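Local coordinates for putative capsular polysaccharide biosynthesis protein (Streptococcus pneumoniae serotype 4, PDB 6EWJ) that probably works as a pyridoxal-phosphate-dependent sugar aminotransferase in the biosynthesis of pneumococcal teichoic acid, at residues 149-154 with 168-173; 128-133 with 159-164; 139-144 with 191-196; 108-111 with 117-120. All blocks are in the same frame, centred on the assembly; numbering follows the deposited sequence.

Overall arrangement
All four contacts lie on the seven-stranded mixed sheet, the helices packed on it and the loops between them. Contact 4 closes first along the chain, in the loop between strand 103-107 and helix 118-124; contacts 1, 2 and 3 then interlock, with contact 1 nested inside the loop closed by contact 3. Contacts 1 and 2 have centres about 9 Å apart and are joined by backbone pairing of the parallel strands 129-132 and 172-177. Asp195 of contact 3 salt-bridges Arg170 of contact 1, and Tyr118 of contact 4 packs on Cys142 of contact 3. Through Tyr144 (contact 3) at its start and Val151 (contact 1) near its end, helix 144-153 is seated on the sheet.

Contact 1: 149-154 with 168-173; sequences QVVEKK and FNRIVI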
loop_
_atom_site.group_PDB
_atom_site.type_symbol
_atom_site.label_atom_id
_atom_site.label_comp_id
_atom_site.label_asym_id
_atom_site.label_seq_id
_atom_site.Cartn_x
_atom_site.Cartn_y
_atom_site.Cartn_z
ATOM N N GLN A 149 -6.737 -31.445 -11.320
ATOM C CA GLN A 149 -6.438 -32.911 -11.299
ATOM C C GLN A 149 -5.185 -33.205 -10.468
ATOM O O GLN A 149 -5.185 -34.118 -9.656
ATOM C CB GLN A 149 -6.250 -33.438 -12.729
ATOM C CG GLN A 149 -7.535 -33.480 -13.548
ATOM C CD GLN A 149 -7.322 -33.770 -15.050
ATOM O OE1 GLN A 149 -6.200 -33.847 -15.539
ATOM N NE2 GLN A 149 -8.421 -33.906 -15.787
ATOM N N VAL A 150 -4.149 -32.366 -10.624
ATOM C CA VAL A 150 -2.899 -32.502 -9.837
ATOM C C VAL A 150 -3.136 -32.376 -8.333
ATOM O O VAL A 150 -2.726 -33.255 -7.571
ATOM C CB VAL A 150 -1.823 -31.487 -10.254
ATOM C CG1 VAL A 150 -0.674 -31.476 -9.260
ATOM C CG2 VAL A 150 -1.316 -31.781 -11.660
ATOM N N VAL A 151 -3.813 -31.308 -7.905
ATOM C CA VAL A 151 -4.028 -31.087 -6.457
ATOM C C VAL A 151 -4.891 -32.187 -5.830
ATOM O O VAL A 151 -4.644 -32.617 -4.700
ATOM C CB VAL A 151 -4.591 -29.693 -6.114
ATOM C CG1 VAL A 151 -3.656 -28.599 -6.629
ATOM C CG2 VAL A 151 -5.999 -29.501 -6.645
ATOM N N GLU A 152 -5.893 -32.634 -6.583
ATOM C CA GLU A 152 -6.729 -33.762 -6.176
ATOM C C GLU A 152 -5.937 -35.037 -6.061
ATOM O O GLU A 152 -6.120 -35.771 -5.096
ATOM C CB GLU A 152 -7.834 -33.966 -7.186
ATOM C CG GLU A 152 -8.792 -35.120 -6.897
ATOM C CD GLU A 152 -9.519 -35.025 -5.568
ATOM O OE1 GLU A 152 -9.784 -33.929 -5.005
ATOM O OE2 GLU A 152 -9.803 -36.116 -5.073
ATOM N N LYS A 153 -5.095 -35.305 -7.057
ATOM C CA LYS A 153 -4.269 -36.512 -7.081
ATOM C C LYS A 153 -3.343 -36.586 -5.871
ATOM O O LYS A 153 -3.140 -37.654 -5.317
ATOM C CB LYS A 153 -3.453 -36.594 -8.380
ATOM C CG LYS A 153 -2.480 -37.763 -8.432
ATOM C CD LYS A 153 -1.689 -37.857 -9.751
ATOM C CE LYS A 153 -1.197 -39.273 -10.001
ATOM N NZ LYS A 153 -0.118 -39.272 -11.026
ATOM N N LYS A 154 -2.787 -35.439 -5.474
ATOM C CA LYS A 154 -1.846 -35.364 -4.346
ATOM C C LYS A 154 -2.496 -35.017 -3.014
ATOM O O LYS A 154 -1.791 -34.709 -2.054
ATOM C CB LYS A 154 -0.755 -34.335 -4.673
ATOM C CG LYS A 154 0.047 -34.656 -5.916
ATOM C CD LYS A 154 0.852 -35.934 -5.740
ATOM C CE LYS A 154 1.996 -36.001 -6.721
ATOM N NZ LYS A 154 2.883 -37.170 -6.458
ATOM N N PHE A 168 -10.691 -26.085 2.582
ATOM C CA PHE A 168 -10.297 -26.705 1.316
ATOM C C PHE A 168 -9.890 -28.167 1.442
ATOM O O PHE A 168 -10.348 -29.036 0.701
ATOM C CB PHE A 168 -9.212 -25.799 0.680
ATOM C CG PHE A 168 -9.771 -24.592 0.006
ATOM C CD1 PHE A 168 -9.899 -23.388 0.692
ATOM C CD2 PHE A 168 -10.238 -24.660 -1.300
ATOM C CE1 PHE A 168 -10.429 -22.284 0.065
ATOM C CE2 PHE A 168 -10.767 -23.555 -1.932
ATOM C CZ PHE A 168 -10.858 -22.360 -1.242
ATOM N N ASN A 169 -9.043 -28.416 2.410
ATOM C CA ASN A 169 -8.381 -29.668 2.618
ATOM C C ASN A 169 -7.502 -30.248 1.488
ATOM O O ASN A 169 -7.292 -31.458 1.387
ATOM C CB ASN A 169 -9.272 -30.748 3.253
ATOM C CG ASN A 169 -8.537 -31.478 4.373
ATOM O OD1 ASN A 169 -8.115 -32.631 4.232
ATOM N ND2 ASN A 169 -8.289 -30.755 5.468
ATOM N N ARG A 170 -6.959 -29.334 0.701
ATOM C CA ARG A 170 -6.054 -29.633 -0.377
ATOM C C ARG A 170 -5.212 -28.377 -0.658
ATOM O O ARG A 170 -5.437 -27.312 -0.053
ATOM C CB ARG A 170 -6.855 -30.047 -1.620
ATOM C CG ARG A 170 -7.953 -29.068 -2.065
ATOM C CD ARG A 170 -8.294 -29.277 -3.548
ATOM N NE ARG A 170 -9.405 -28.433 -4.016
ATOM C CZ ARG A 170 -9.294 -27.170 -4.427
ATOM N NH1 ARG A 170 -8.125 -26.538 -4.405
ATOM N NH2 ARG A 170 -10.368 -26.515 -4.849
ATOM N N ILE A 171 -4.281 -28.498 -1.593
ATOM C CA ILE A 171 -3.533 -27.349 -2.110
ATOM C C ILE A 171 -4.518 -26.354 -2.709
ATOM O O ILE A 171 -5.404 -26.737 -3.461
ATOM C CB ILE A 171 -2.484 -27.779 -3.168
ATOM C CG1 ILE A 171 -1.363 -28.587 -2.508
ATOM C CG2 ILE A 171 -1.847 -26.562 -3.839
ATOM C CD1 ILE A 171 -0.518 -29.412 -3.449
ATOM N N VAL A 172 -4.345 -25.077 -2.380
ATOM C CA VAL A 172 -5.207 -24.017 -2.881
ATOM C C VAL A 172 -4.544 -23.450 -4.131
ATOM O O VAL A 172 -3.298 -23.201 -4.138
ATOM C CB VAL A 172 -5.469 -22.943 -1.788
ATOM C CG1 VAL A 172 -6.214 -21.740 -2.368
ATOM C CG2 VAL A 172 -6.255 -23.533 -0.618
ATOM N N ILE A 173 -5.345 -23.217 -5.184
ATOM C CA ILE A 173 -4.815 -22.697 -6.423
ATOM C C ILE A 173 -5.177 -21.260 -6.563
ATOM O O ILE A 173 -6.347 -20.947 -6.626
ATOM C CB ILE A 173 -5.281 -23.488 -7.659
ATOM C CG1 ILE A 173 -4.901 -24.961 -7.501
ATOM C CG2 ILE A 173 -4.622 -22.907 -8.902
ATOM C CD1 ILE A 173 -5.362 -25.848 -8.634
HETATM O O HOH W 1 -3.822 -30.981 -2.221
#
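Arg170 meets Val151 beside its guanidinium group: Val151 CG2 comes to 3.9 Å from Arg170 CD and stands oblique to the flat group. One face of the guanidinium carries Phe168, whose CD2 lies 3.9 Å above the plane and toward the rim, and the Phe168 ring in turn has Val172 CG2 over one of its faces. Within the guanidinium plane, Arg170 NH1 donates to Ile171 O at 2.9 Å, a bent bond of 144°. The side chain runs extended to NE, and the last torsion (chi4 84°) turns the group across the chain, bringing NH1 to that carbonyl. The same NH1 forms a salt bridge with Asp195, which also accepts from Ile173 N. Strand 129-132, helix 144-153 and strand 172-177 form a beta-alpha-beta crossover in the central sheet, as in the large domain of fold type I aminotransferases, and Val151 rests its helix on that sheet. Val151 CG1 fits between two isoleucines, 3.7 Å from Ile171 CB and 3.8 Å from Ile173 CD1, with Ile132 of the adjoining strand also against it. A water accepts from Ile171 N and donates to Val151 O at 3.1 Å, linking the two backbones.

Contact 2: 128-133 with 159-164; sequences KTKVII and TASSKW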
loop_
_atom_site.group_PDB
_atom_site.type_symbol
_atom_site.label_atom_id
_atom_site.label_comp_id
_atom_site.label_asym_id
_atom_site.label_seq_id
_atom_site.Cartn_x
_atom_site.Cartn_y
_atom_site.Cartn_z
ATOM N N LYS A 128 4.560 -30.095 2.695
ATOM C CA LYS A 128 4.528 -28.665 3.022
ATOM C C LYS A 128 3.769 -27.747 2.004
ATOM O O LYS A 128 3.542 -26.571 2.295
ATOM C CB LYS A 128 5.970 -28.147 3.177
ATOM C CG LYS A 128 6.886 -28.955 4.112
ATOM C CD LYS A 128 8.212 -28.240 4.307
ATOM C CE LYS A 128 8.860 -28.587 5.635
ATOM N NZ LYS A 128 10.296 -28.176 5.659
ATOM N N THR A 129 3.442 -28.259 0.810
ATOM C CA THR A 129 2.862 -27.433 -0.234
ATOM C C THR A 129 1.468 -27.007 0.197
ATOM O O THR A 129 0.626 -27.860 0.521
ATOM C CB THR A 129 2.767 -28.144 -1.601
ATOM O OG1 THR A 129 3.992 -28.810 -1.900
ATOM C CG2 THR A 129 2.488 -27.114 -2.714
ATOM N N LYS A 130 1.254 -25.685 0.243
ATOM C CA LYS A 130 -0.054 -25.090 0.533
ATOM C C LYS A 130 -0.750 -24.434 -0.646
ATOM O O LYS A 130 -1.999 -24.401 -0.698
ATOM C CB LYS A 130 0.052 -24.033 1.641
ATOM C CG LYS A 130 0.571 -24.518 2.980
ATOM C CD LYS A 130 -0.158 -25.741 3.510
ATOM C CE LYS A 130 0.276 -26.041 4.935
ATOM N NZ LYS A 130 -0.482 -27.176 5.462
ATOM N N VAL A 131 0.018 -23.877 -1.576
ATOM C CA VAL A 131 -0.530 -23.026 -2.626
ATOM C C VAL A 131 0.240 -23.237 -3.914
ATOM O O VAL A 131 1.465 -23.456 -3.895
ATOM C CB VAL A 131 -0.466 -21.531 -2.252
ATOM C CG1 VAL A 131 -0.793 -20.633 -3.433
ATOM C CG2 VAL A 131 -1.420 -21.215 -1.117
ATOM N N ILE A 132 -0.478 -23.185 -5.024
ATOM C CA ILE A 132 0.107 -23.123 -6.340
ATOM C C ILE A 132 -0.338 -21.790 -6.931
ATOM O O ILE A 132 -1.542 -21.453 -6.892
ATOM C CB ILE A 132 -0.353 -24.281 -7.246
ATOM C CG1 ILE A 132 0.097 -25.606 -6.663
ATOM C CG2 ILE A 132 0.237 -24.118 -8.654
ATOM C CD1 ILE A 132 -0.582 -26.829 -7.231
ATOM N N ILE A 133 0.623 -21.048 -7.492
ATOM C CA ILE A 133 0.356 -19.785 -8.200
ATOM C C ILE A 133 0.682 -19.878 -9.721
ATOM O O ILE A 133 1.782 -19.500 -10.140
ATOM C CB ILE A 133 1.125 -18.567 -7.557
ATOM C CG1 ILE A 133 0.938 -18.534 -6.030
ATOM C CG2 ILE A 133 0.647 -17.234 -8.181
ATOM C CD1 ILE A 133 1.666 -17.383 -5.310
ATOM N N THR A 159 -1.740 -31.471 4.656
ATOM C CA THR A 159 -2.092 -31.439 6.071
ATOM C C THR A 159 -2.434 -29.996 6.385
ATOM O O THR A 159 -1.546 -29.155 6.466
ATOM C CB THR A 159 -0.958 -31.943 6.978
ATOM O OG1 THR A 159 -0.823 -33.363 6.825
ATOM C CG2 THR A 159 -1.240 -31.637 8.463
ATOM N N ALA A 160 -3.721 -29.727 6.555
ATOM C CA ALA A 160 -4.192 -28.396 6.887
ATOM C C ALA A 160 -3.540 -27.876 8.192
ATOM O O ALA A 160 -3.346 -28.642 9.125
ATOM C CB ALA A 160 -5.709 -28.404 7.000
ATOM N N SER A 161 -3.192 -26.584 8.242
ATOM C CA SER A 161 -2.743 -25.943 9.499
ATOM C C SER A 161 -3.263 -24.510 9.648
ATOM O O SER A 161 -2.588 -23.658 10.189
ATOM C CB SER A 161 -1.215 -25.981 9.598
ATOM O OG SER A 161 -0.617 -25.235 8.563
ATOM N N SER A 162 -4.486 -24.266 9.192
ATOM C CA SER A 162 -5.185 -23.004 9.442
ATOM C C SER A 162 -6.663 -23.205 9.136
ATOM O O SER A 162 -7.022 -24.202 8.491
ATOM C CB SER A 162 -4.644 -21.884 8.549
ATOM O OG SER A 162 -5.102 -22.020 7.208
ATOM N N LYS A 163 -7.498 -22.257 9.562
ATOM C CA LYS A 163 -8.924 -22.308 9.301
ATOM C C LYS A 163 -9.224 -22.597 7.829
ATOM O O LYS A 163 -9.842 -23.610 7.499
ATOM C CB LYS A 163 -9.606 -21.010 9.716
ATOM C CG LYS A 163 -11.115 -21.010 9.465
ATOM C CD LYS A 163 -11.814 -19.815 10.086
ATOM C CE LYS A 163 -11.703 -18.586 9.216
ATOM N NZ LYS A 163 -12.377 -17.401 9.841
ATOM N N TRP A 164 -8.752 -21.725 6.954
ATOM C CA TRP A 164 -9.089 -21.818 5.541
ATOM C C TRP A 164 -8.426 -23.010 4.862
ATOM O O TRP A 164 -9.029 -23.632 3.992
ATOM C CB TRP A 164 -8.792 -20.507 4.814
ATOM C CG TRP A 164 -9.687 -19.404 5.240
ATOM C CD1 TRP A 164 -9.316 -18.249 5.868
ATOM C CD2 TRP A 164 -11.121 -19.356 5.122
ATOM N NE1 TRP A 164 -10.425 -17.481 6.143
ATOM C CE2 TRP A 164 -11.546 -18.139 5.701
ATOM C CE3 TRP A 164 -12.087 -20.228 4.594
ATOM C CZ2 TRP A 164 -12.896 -17.752 5.733
ATOM C CZ3 TRP A 164 -13.425 -19.851 4.633
ATOM C CH2 TRP A 164 -13.814 -18.614 5.201
HETATM O O HOH W 2 0.105 -29.404 3.360
#
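Lys130 gives up far more surface here than Thr159 or Ser161, and it reaches both through the end of its chain. Its side chain starts beside the backbone N and bends at the second torsion (chi2 -51°), then runs straight, carrying the ammonium group from near the start of strand 129-132 to the loop that leads into helix 163-168. There Lys130 NZ comes to 2.5 Å from Thr159 O, but the angle is poor and the distance very short, so that pair is doubtful as a bond. Firmer is the link through a water, which accepts from Lys130 NZ and from Thr159 N, both at 3.1 Å, and donates to Thr129 O over a longer 3.3 Å. Ser161 stands beside the lysine's tip, with Ser161 OG 3.8 Å from Lys130 CE. Outside the two segments, Phe158 offers its ring in a cation-pi contact and Gln165 OE1 accepts weakly from NZ. Ser162, which follows Ser161, is the N-cap of helix 163-168 and caps Gln165 N through its hydroxyl. A buried lysine whose amine is met by a water, an aromatic ring and, weakly, the Gln165 side-chain oxygen is consistent with one that keeps its positive charge.

Contact 3: 139-144 with 191-196; sequences GIVCDY and GSIADF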
loop_
_atom_site.group_PDB
_atom_site.type_symbol
_atom_site.label_atom_id
_atom_site.label_comp_id
_atom_site.label_asym_id
_atom_site.label_seq_id
_atom_site.Cartn_x
_atom_site.Cartn_y
_atom_site.Cartn_z
ATOM N N GLY A 139 -2.383 -12.773 -20.740
ATOM C CA GLY A 139 -3.860 -12.939 -20.754
ATOM C C GLY A 139 -4.303 -14.360 -21.023
ATOM O O GLY A 139 -5.485 -14.706 -20.901
ATOM N N ILE A 140 -3.354 -15.194 -21.378
ATOM C CA ILE A 140 -3.617 -16.585 -21.686
ATOM C C ILE A 140 -3.724 -17.385 -20.370
ATOM O O ILE A 140 -2.762 -17.469 -19.617
ATOM C CB ILE A 140 -2.476 -17.142 -22.552
ATOM C CG1 ILE A 140 -2.314 -16.270 -23.817
ATOM C CG2 ILE A 140 -2.757 -18.589 -22.937
ATOM C CD1 ILE A 140 -0.968 -16.402 -24.479
ATOM N N VAL A 141 -4.897 -18.025 -20.154
ATOM C CA VAL A 141 -5.215 -18.677 -18.896
ATOM C C VAL A 141 -4.644 -20.074 -18.947
ATOM O O VAL A 141 -4.723 -20.715 -19.989
ATOM C CB VAL A 141 -6.747 -18.757 -18.649
ATOM C CG1 VAL A 141 -7.063 -19.567 -17.400
ATOM C CG2 VAL A 141 -7.311 -17.345 -18.469
ATOM N N CYS A 142 -4.089 -20.553 -17.829
ATOM C CA CYS A 142 -3.545 -21.910 -17.736
ATOM C C CYS A 142 -4.563 -23.091 -17.859
ATOM O O CYS A 142 -5.774 -22.913 -17.829
ATOM C CB CYS A 142 -2.765 -22.066 -16.448
ATOM S SG CYS A 142 -1.285 -20.980 -16.438
ATOM N N ASP A 143 -4.025 -24.294 -17.962
ATOM C CA ASP A 143 -4.805 -25.547 -18.110
ATOM C C ASP A 143 -5.369 -25.916 -16.737
ATOM O O ASP A 143 -4.794 -26.731 -16.004
ATOM C CB ASP A 143 -3.808 -26.613 -18.646
ATOM C CG ASP A 143 -4.423 -27.926 -19.002
ATOM O OD1 ASP A 143 -5.646 -28.121 -18.898
ATOM O OD2 ASP A 143 -3.598 -28.824 -19.337
ATOM N N TYR A 144 -6.471 -25.264 -16.358
ATOM C CA TYR A 144 -7.043 -25.471 -15.016
ATOM C C TYR A 144 -7.580 -26.884 -14.797
ATOM O O TYR A 144 -7.460 -27.397 -13.696
ATOM C CB TYR A 144 -8.015 -24.360 -14.613
ATOM C CG TYR A 144 -7.264 -23.192 -14.043
ATOM C CD1 TYR A 144 -6.771 -22.190 -14.867
ATOM C CD2 TYR A 144 -6.963 -23.139 -12.672
ATOM C CE1 TYR A 144 -6.054 -21.119 -14.342
ATOM C CE2 TYR A 144 -6.231 -22.088 -12.138
ATOM C CZ TYR A 144 -5.787 -21.085 -12.976
ATOM O OH TYR A 144 -5.044 -20.053 -12.471
ATOM N N GLY A 191 -10.955 -15.247 -12.652
ATOM C CA GLY A 191 -11.621 -14.843 -11.405
ATOM C C GLY A 191 -12.513 -15.966 -10.878
ATOM O O GLY A 191 -12.501 -16.249 -9.700
ATOM N N SER A 192 -13.218 -16.636 -11.800
ATOM C CA SER A 192 -14.132 -17.738 -11.487
ATOM C C SER A 192 -13.512 -19.130 -11.610
ATOM O O SER A 192 -14.184 -20.113 -11.360
ATOM C CB SER A 192 -15.364 -17.675 -12.400
ATOM O OG SER A 192 -15.066 -18.038 -13.738
ATOM N N ILE A 193 -12.222 -19.229 -11.930
ATOM C CA ILE A 193 -11.631 -20.524 -12.261
ATOM C C ILE A 193 -10.787 -21.074 -11.099
ATOM O O ILE A 193 -10.984 -22.197 -10.647
ATOM C CB ILE A 193 -10.824 -20.414 -13.539
ATOM C CG1 ILE A 193 -11.695 -19.839 -14.661
ATOM C CG2 ILE A 193 -10.287 -21.789 -13.952
ATOM C CD1 ILE A 193 -10.906 -19.106 -15.717
ATOM N N ALA A 194 -9.809 -20.293 -10.687
ATOM C CA ALA A 194 -8.975 -20.644 -9.567
ATOM C C ALA A 194 -9.757 -20.484 -8.282
ATOM O O ALA A 194 -10.823 -19.871 -8.257
ATOM C CB ALA A 194 -7.750 -19.760 -9.550
ATOM N N ASP A 195 -9.216 -21.057 -7.219
ATOM C CA ASP A 195 -9.769 -20.860 -5.874
ATOM C C ASP A 195 -9.773 -19.383 -5.460
ATOM O O ASP A 195 -10.776 -18.832 -4.997
ATOM C CB ASP A 195 -9.015 -21.724 -4.873
ATOM C CG ASP A 195 -9.161 -23.189 -5.150
ATOM O OD1 ASP A 195 -10.301 -23.664 -5.405
ATOM O OD2 ASP A 195 -8.136 -23.914 -5.093
ATOM N N PHE A 196 -8.656 -18.729 -5.661
ATOM C CA PHE A 196 -8.536 -17.276 -5.482
ATOM C C PHE A 196 -7.833 -16.714 -6.708
ATOM O O PHE A 196 -7.035 -17.434 -7.362
ATOM C CB PHE A 196 -7.709 -16.915 -4.218
ATOM C CG PHE A 196 -8.328 -17.321 -2.926
ATOM C CD1 PHE A 196 -8.218 -18.629 -2.469
ATOM C CD2 PHE A 196 -8.965 -16.397 -2.128
ATOM C CE1 PHE A 196 -8.783 -19.009 -1.270
ATOM C CE2 PHE A 196 -9.520 -16.754 -0.910
ATOM C CZ PHE A 196 -9.439 -18.066 -0.479
#
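The bump here is Ile193 CG2, and the surface that takes it is one face of the Tyr144 ring. The methyl lies 3.3 Å from Tyr144 CG and 3.5 Å from Tyr144 CB, close to the ring's root and tight for an apolar pair, while the two side chains cross at about a right angle. With the first torsion of Ile193 at -54°, CG2 is directed opposite the backbone N and onto the ring, and the other branch is left for Val141: Ile193 CD1 approaches Val141 CG1 at a looser 4.2 Å. Farther out on the ring, Ala194 CB fits beside Tyr144 CE2 at 3.8 Å, approaching obliquely. The phenol oxygen is held by a hydrogen bond with Glu136. Val141 is about 9 Å, side chain to side chain, from His179, a pyridoxal phosphate-binding residue whose ligand is absent from this model. Asp143, centre of an inverse gamma turn, stands at the N-cap position. Tyr144 begins helix 144-153 and also rests on Ile173 and Ser175 of strand 172-177, while Tyr185 of strand 184-185 packs against Val141, Tyr144 and Ile193, and strand 196-200 starts where the second loop ends.

Contact 4: 108-111 with 117-120; sequences DIQA and DYDL
Asp117 and Asp108 supply the hydrogen bond that ties the two segments together: Asp117 N donates to Asp108 O at 3.0 Å, nearly straight at 163°, in the carbonyl plane and on a lone pair. With chi1 at 176°, the Asp117 carboxylate turns over the start of the helix, and OD1 accepts from Leu120 N at 3.0 Å, met from above the carboxylate plane, and more weakly from Asp119 N. Carbon-to-carbon contacts come next. Gln110 CG rests 3.7 Å from Asp117 CA, and Leu120 CD1 lies 3.9 Å from Asp108 CB, one beyond each end of the backbone bond. The remaining contact sets an amide against a ring: Gln110 NE2 stands 3.5 Å from Tyr118 CE2, oblique to the ring, with the two planes 77° apart. That amide nitrogen is hydrogen-bonded to Met116 O, and the Tyr118 hydroxyl to Glu115, so both polar ends are anchored in the intervening loop. The carboxylate of Asp108 meets Lys372 N and Ala373 N, joining this loop to the start of helix 371-378. This is an aspartate N-cap on helix 118-124, at the loop by which strand 103-107, outermost in the sheet of this chain, passes into that helix.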
loop_
_atom_site.group_PDB
_atom_site.type_symbol
_atom_site.label_atom_id
_atom_site.label_comp_id
_atom_site.label_asym_id
_atom_site.label_seq_id
_atom_site.Cartn_x
_atom_site.Cartn_y
_atom_site.Cartn_z
ATOM N N ASP A 108 9.742 -25.720 -13.658
ATOM C CA ASP A 108 10.093 -25.385 -15.024
ATOM C C ASP A 108 8.858 -25.415 -15.904
ATOM O O ASP A 108 7.820 -26.000 -15.527
ATOM C CB ASP A 108 11.177 -26.333 -15.605
ATOM C CG ASP A 108 11.971 -25.697 -16.726
ATOM O OD1 ASP A 108 11.797 -24.476 -17.003
ATOM O OD2 ASP A 108 12.815 -26.393 -17.318
ATOM N N ILE A 109 8.965 -24.804 -17.068
ATOM C CA ILE A 109 7.848 -24.648 -17.939
ATOM C C ILE A 109 7.947 -25.658 -19.080
ATOM O O ILE A 109 8.860 -26.486 -19.106
ATOM C CB ILE A 109 7.722 -23.185 -18.421
ATOM C CG1 ILE A 109 8.910 -22.767 -19.287
ATOM C CG2 ILE A 109 7.569 -22.262 -17.207
ATOM C CD1 ILE A 109 8.647 -21.553 -20.147
ATOM N N GLN A 110 6.967 -25.636 -19.975
ATOM C CA GLN A 110 6.902 -26.575 -21.084
ATOM C C GLN A 110 7.744 -26.062 -22.263
ATOM O O GLN A 110 8.236 -24.937 -22.242
ATOM C CB GLN A 110 5.443 -26.807 -21.502
ATOM C CG GLN A 110 4.541 -27.305 -20.365
ATOM C CD GLN A 110 3.068 -27.436 -20.770
ATOM O OE1 GLN A 110 2.752 -27.704 -21.932
ATOM N NE2 GLN A 110 2.160 -27.318 -19.794
ATOM N N ALA A 111 7.879 -26.888 -23.315
ATOM C CA ALA A 111 8.715 -26.497 -24.463
ATOM C C ALA A 111 8.040 -25.437 -25.363
ATOM O O ALA A 111 8.728 -24.662 -26.036
ATOM C CB ALA A 111 9.094 -27.726 -25.269
ATOM N N ASP A 117 5.287 -27.160 -16.667
ATOM C CA ASP A 117 5.245 -28.562 -16.972
ATOM C C ASP A 117 4.547 -29.203 -15.780
ATOM O O ASP A 117 5.045 -29.148 -14.669
ATOM C CB ASP A 117 6.686 -29.077 -17.176
ATOM C CG ASP A 117 6.769 -30.567 -17.410
ATOM O OD1 ASP A 117 6.011 -31.338 -16.796
ATOM O OD2 ASP A 117 7.661 -30.975 -18.177
ATOM N N TYR A 118 3.357 -29.775 -16.016
ATOM C CA TYR A 118 2.484 -30.195 -14.910
ATOM C C TYR A 118 2.901 -31.508 -14.307
ATOM O O TYR A 118 2.430 -31.844 -13.232
ATOM C CB TYR A 118 0.986 -30.187 -15.347
ATOM C CG TYR A 118 0.528 -28.794 -15.642
ATOM C CD1 TYR A 118 0.406 -27.865 -14.611
ATOM C CD2 TYR A 118 0.310 -28.350 -16.933
ATOM C CE1 TYR A 118 0.008 -26.571 -14.838
ATOM C CE2 TYR A 118 -0.071 -27.026 -17.174
ATOM C CZ TYR A 118 -0.200 -26.124 -16.093
ATOM O OH TYR A 118 -0.568 -24.782 -16.261
ATOM N N ASP A 119 3.743 -32.255 -15.030
ATOM C CA ASP A 119 4.358 -33.458 -14.498
ATOM C C ASP A 119 5.391 -33.031 -13.479
ATOM O O ASP A 119 5.423 -33.580 -12.375
ATOM C CB ASP A 119 5.041 -34.282 -15.593
ATOM C CG ASP A 119 4.051 -34.813 -16.629
ATOM O OD1 ASP A 119 2.941 -35.252 -16.234
ATOM O OD2 ASP A 119 4.405 -34.844 -17.832
ATOM N N LEU A 120 6.225 -32.066 -13.864
ATOM C CA LEU A 120 7.219 -31.533 -12.932
ATOM C C LEU A 120 6.539 -30.832 -11.743
ATOM O O LEU A 120 7.045 -30.885 -10.638
ATOM C CB LEU A 120 8.182 -30.593 -13.643
ATOM C CG LEU A 120 9.165 -31.196 -14.668
ATOM C CD1 LEU A 120 9.983 -30.081 -15.291
ATOM C CD2 LEU A 120 10.093 -32.242 -14.057
#